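Halorhodopsin (Halobacterium salinarum, PDB 2JAF) is a retinal-binding membrane protein that works as a light-driven chloride pump. Local coordinates at residues L28-L33 and S226-W232. The protein carries 2 engineered substitutions. Sequence-based numbering, arbitrary orientation.
Engineered in segment 226-232: A229 (natural residue Val).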
ATOM      1  N   LEU A  28      -4.311  26.698 -20.929  1.00 31.74           N
ATOM      2  CA  LEU A  28      -3.237  26.792 -19.949  1.00 30.56           C
ATOM      3  C   LEU A  28      -3.224  25.513 -19.117  1.00 29.60           C
ATOM      4  O   LEU A  28      -2.186  24.877 -18.943  1.00 30.35           O
ATOM      5  CB  LEU A  28      -3.451  28.014 -19.043  1.00 32.71           C
ATOM      6  CG  LEU A  28      -2.406  28.282 -17.954  1.00 33.87           C
ATOM      7  CD1 LEU A  28      -1.028  28.451 -18.583  1.00 33.62           C
ATOM      8  CD2 LEU A  28      -2.790  29.534 -17.172  1.00 35.08           C
ATOM      9  N   LEU A  29      -4.391  25.134 -18.613  1.00 27.90           N
ATOM     10  CA  LEU A  29      -4.525  23.928 -17.807  1.00 27.01           C
ATOM     11  C   LEU A  29      -4.221  22.655 -18.611  1.00 27.38           C
ATOM     12  O   LEU A  29      -3.422  21.814 -18.191  1.00 25.79           O
ATOM     13  CB  LEU A  29      -5.945  23.853 -17.239  1.00 26.41           C
ATOM     14  CG  LEU A  29      -6.305  22.710 -16.287  1.00 26.33           C
ATOM     15  CD1 LEU A  29      -5.438  22.770 -15.018  1.00 26.66           C
ATOM     16  CD2 LEU A  29      -7.777  22.833 -15.925  1.00 23.88           C
ATOM     17  N   SER A  30      -4.862  22.517 -19.769  1.00 27.15           N
ATOM     18  CA  SER A  30      -4.666  21.343 -20.613  1.00 26.80           C
ATOM     19  C   SER A  30      -3.209  21.107 -20.999  1.00 25.60           C
ATOM     20  O   SER A  30      -2.716  19.982 -20.913  1.00 24.46           O
ATOM     21  CB  SER A  30      -5.509  21.462 -21.886  1.00 27.68           C
ATOM     22  OG  SER A  30      -6.885  21.496 -21.565  1.00 32.42           O
ATOM     23  N   SER A  31      -2.524  22.164 -21.424  1.00 25.26           N
ATOM     24  CA  SER A  31      -1.130  22.033 -21.836  1.00 25.95           C
ATOM     25  C   SER A  31      -0.208  21.536 -20.720  1.00 24.48           C
ATOM     26  O   SER A  31       0.723  20.776 -20.981  1.00 25.47           O
ATOM     27  CB  SER A  31      -0.610  23.366 -22.400  1.00 26.80           C
ATOM     28  OG  SER A  31      -0.800  24.437 -21.488  1.00 27.40           O
ATOM     29  N   SER A  32      -0.472  21.952 -19.486  1.00 24.92           N
ATOM     30  CA  SER A  32       0.351  21.537 -18.352  1.00 22.86           C
ATOM     31  C   SER A  32       0.301  20.024 -18.145  1.00 22.92           C
ATOM     32  O   SER A  32       1.188  19.443 -17.517  1.00 23.60           O
ATOM     33  CB  SER A  32      -0.109  22.242 -17.070  1.00 24.17           C
ATOM     34  OG  SER A  32      -1.352  21.732 -16.620  1.00 22.17           O
ATOM     35  N   LEU A  33      -0.739  19.383 -18.671  1.00 22.16           N
ATOM     36  CA  LEU A  33      -0.884  17.941 -18.531  1.00 22.07           C
ATOM     37  C   LEU A  33      -0.328  17.192 -19.744  1.00 21.75           C
ATOM     38  O   LEU A  33       0.444  16.243 -19.596  1.00 21.73           O
ATOM     39  CB  LEU A  33      -2.359  17.583 -18.327  1.00 23.50           C
ATOM     40  CG  LEU A  33      -3.064  18.347 -17.202  1.00 24.24           C
ATOM     41  CD1 LEU A  33      -4.534  17.941 -17.153  1.00 21.21           C
ATOM     42  CD2 LEU A  33      -2.376  18.061 -15.870  1.00 22.62           C
ATOM     43  N   SER A 226      -5.396  30.824  -9.976  1.00 28.12           N
ATOM     44  CA  SER A 226      -5.486  30.137 -11.261  1.00 27.96           C
ATOM     45  C   SER A 226      -5.115  28.662 -11.150  1.00 28.02           C
ATOM     46  O   SER A 226      -3.983  28.324 -10.801  1.00 28.55           O
ATOM     47  CB  SER A 226      -4.574  30.819 -12.286  1.00 26.44           C
ATOM     48  OG  SER A 226      -4.399  30.015 -13.443  1.00 27.98           O
ATOM     49  N   VAL A 227      -6.074  27.785 -11.445  1.00 27.18           N
ATOM     50  CA  VAL A 227      -5.832  26.347 -11.386  1.00 26.93           C
ATOM     51  C   VAL A 227      -4.838  25.973 -12.481  1.00 26.21           C
ATOM     52  O   VAL A 227      -4.006  25.075 -12.310  1.00 25.17           O
ATOM     53  CB  VAL A 227      -7.153  25.547 -11.562  1.00 29.88           C
ATOM     54  CG1 VAL A 227      -7.781  25.844 -12.923  1.00 28.42           C
ATOM     55  CG2 VAL A 227      -6.884  24.055 -11.400  1.00 31.48           C
ATOM     56  N   GLY A 228      -4.911  26.678 -13.604  1.00 24.37           N
ATOM     57  CA  GLY A 228      -3.986  26.412 -14.690  1.00 24.86           C
ATOM     58  C   GLY A 228      -2.554  26.710 -14.273  1.00 25.81           C
ATOM     59  O   GLY A 228      -1.626  25.976 -14.627  1.00 25.91           O
ATOM     60  N   ALA A 229      -2.369  27.790 -13.515  1.00 25.34           N
ATOM     61  CA  ALA A 229      -1.040  28.181 -13.059  1.00 25.53           C
ATOM     62  C   ALA A 229      -0.501  27.203 -12.016  1.00 26.06           C
ATOM     63  O   ALA A 229       0.667  26.811 -12.068  1.00 27.36           O
ATOM     64  CB  ALA A 229      -1.080  29.594 -12.485  1.00 25.48           C
ATOM     65  N   THR A 230      -1.348  26.818 -11.069  1.00 25.44           N
ATOM     66  CA  THR A 230      -0.942  25.875 -10.028  1.00 26.89           C
ATOM     67  C   THR A 230      -0.539  24.554 -10.686  1.00 26.02           C
ATOM     68  O   THR A 230       0.449  23.927 -10.305  1.00 25.30           O
ATOM     69  CB  THR A 230      -2.099  25.616  -9.033  1.00 27.80           C
ATOM     70  OG1 THR A 230      -2.491  26.851  -8.420  1.00 32.59           O
ATOM     71  CG2 THR A 230      -1.663  24.643  -7.947  1.00 30.08           C
ATOM     72  N   SER A 231      -1.309  24.137 -11.684  1.00 23.54           N
ATOM     73  CA  SER A 231      -1.009  22.894 -12.385  1.00 23.01           C
ATOM     74  C   SER A 231       0.361  22.958 -13.064  1.00 21.94           C
ATOM     75  O   SER A 231       1.155  22.020 -12.963  1.00 21.97           O
ATOM     76  CB  SER A 231      -2.099  22.596 -13.419  1.00 21.41           C
ATOM     77  OG  SER A 231      -1.920  21.303 -13.976  1.00 20.77           O
ATOM     78  N   TRP A 232       0.654  24.064 -13.745  1.00 22.45           N
ATOM     79  CA  TRP A 232       1.946  24.196 -14.411  1.00 22.46           C
ATOM     80  C   TRP A 232       3.113  24.156 -13.424  1.00 23.00           C
ATOM     81  O   TRP A 232       4.176  23.615 -13.737  1.00 21.83           O
ATOM     82  CB  TRP A 232       2.020  25.495 -15.236  1.00 23.24           C
ATOM     83  CG  TRP A 232       1.719  25.289 -16.712  1.00 23.86           C
ATOM     84  CD1 TRP A 232       0.581  25.654 -17.376  1.00 23.22           C
ATOM     85  CD2 TRP A 232       2.545  24.613 -17.677  1.00 23.75           C
ATOM     86  NE1 TRP A 232       0.646  25.246 -18.689  1.00 23.37           N
ATOM     87  CE2 TRP A 232       1.839  24.606 -18.899  1.00 23.40           C
ATOM     88  CE3 TRP A 232       3.814  24.012 -17.624  1.00 25.44           C
ATOM     89  CZ2 TRP A 232       2.356  24.016 -20.066  1.00 25.29           C
ATOM     90  CZ3 TRP A 232       4.330  23.423 -18.785  1.00 27.05           C
ATOM     91  CH2 TRP A 232       3.597  23.432 -19.989  1.00 27.00           C
TER
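L28 reaches across to the start of the helix after S226, and its forked leucine end suits a double task: CD1 lies 3.4 Å from W232 CD1, while CD2 rests near the backbone of G228 and A229, the latter an engineered alanine in place of valine. Its carbonyl O accepts a weak, strongly bent bond from W232 NE1, 2.9 Å long. L29 follows, with CG anti to the backbone N (chi1 -176°); its branched end fills the space beside G228, and CD1 lies 3.7 Å from S231 CB and close to V227. G228, with no side chain, lets the backbones close to 4.0 Å between its CA and L29 CA, where a side chain would point into the other helix. S31, a small residue, fits at the indole edge: its OG lies near the ring plane, 3.3 Å from W232 NE1, and is hydrogen-bonded to A27 O one turn earlier. S32, equally compact, lays its CB over the five-membered ring of W232, 3.3 Å from the centroid and almost on the normal, a CH-pi contact. Its OG accepts from S231 OG at 2.7 Å and donates to L29 O, so this buried hydroxyl is used in both directions; S231 OG is also bonded by Q105 and R108. With an alanine here in place of W232, S32 CB and L28 CD1 would probably lose the aromatic surface they rest on, and L28 O its weak cross-helix donor. The two segments, at the N-terminal ends of helices 27-50 and 227-255, run nearly parallel at 17°, their axes 8.2 Å apart, as neighbours in the seven-helix rhodopsin bundle; R103 of strand 101-104 touches L29 and V227, and helix 58-82 packs against L33.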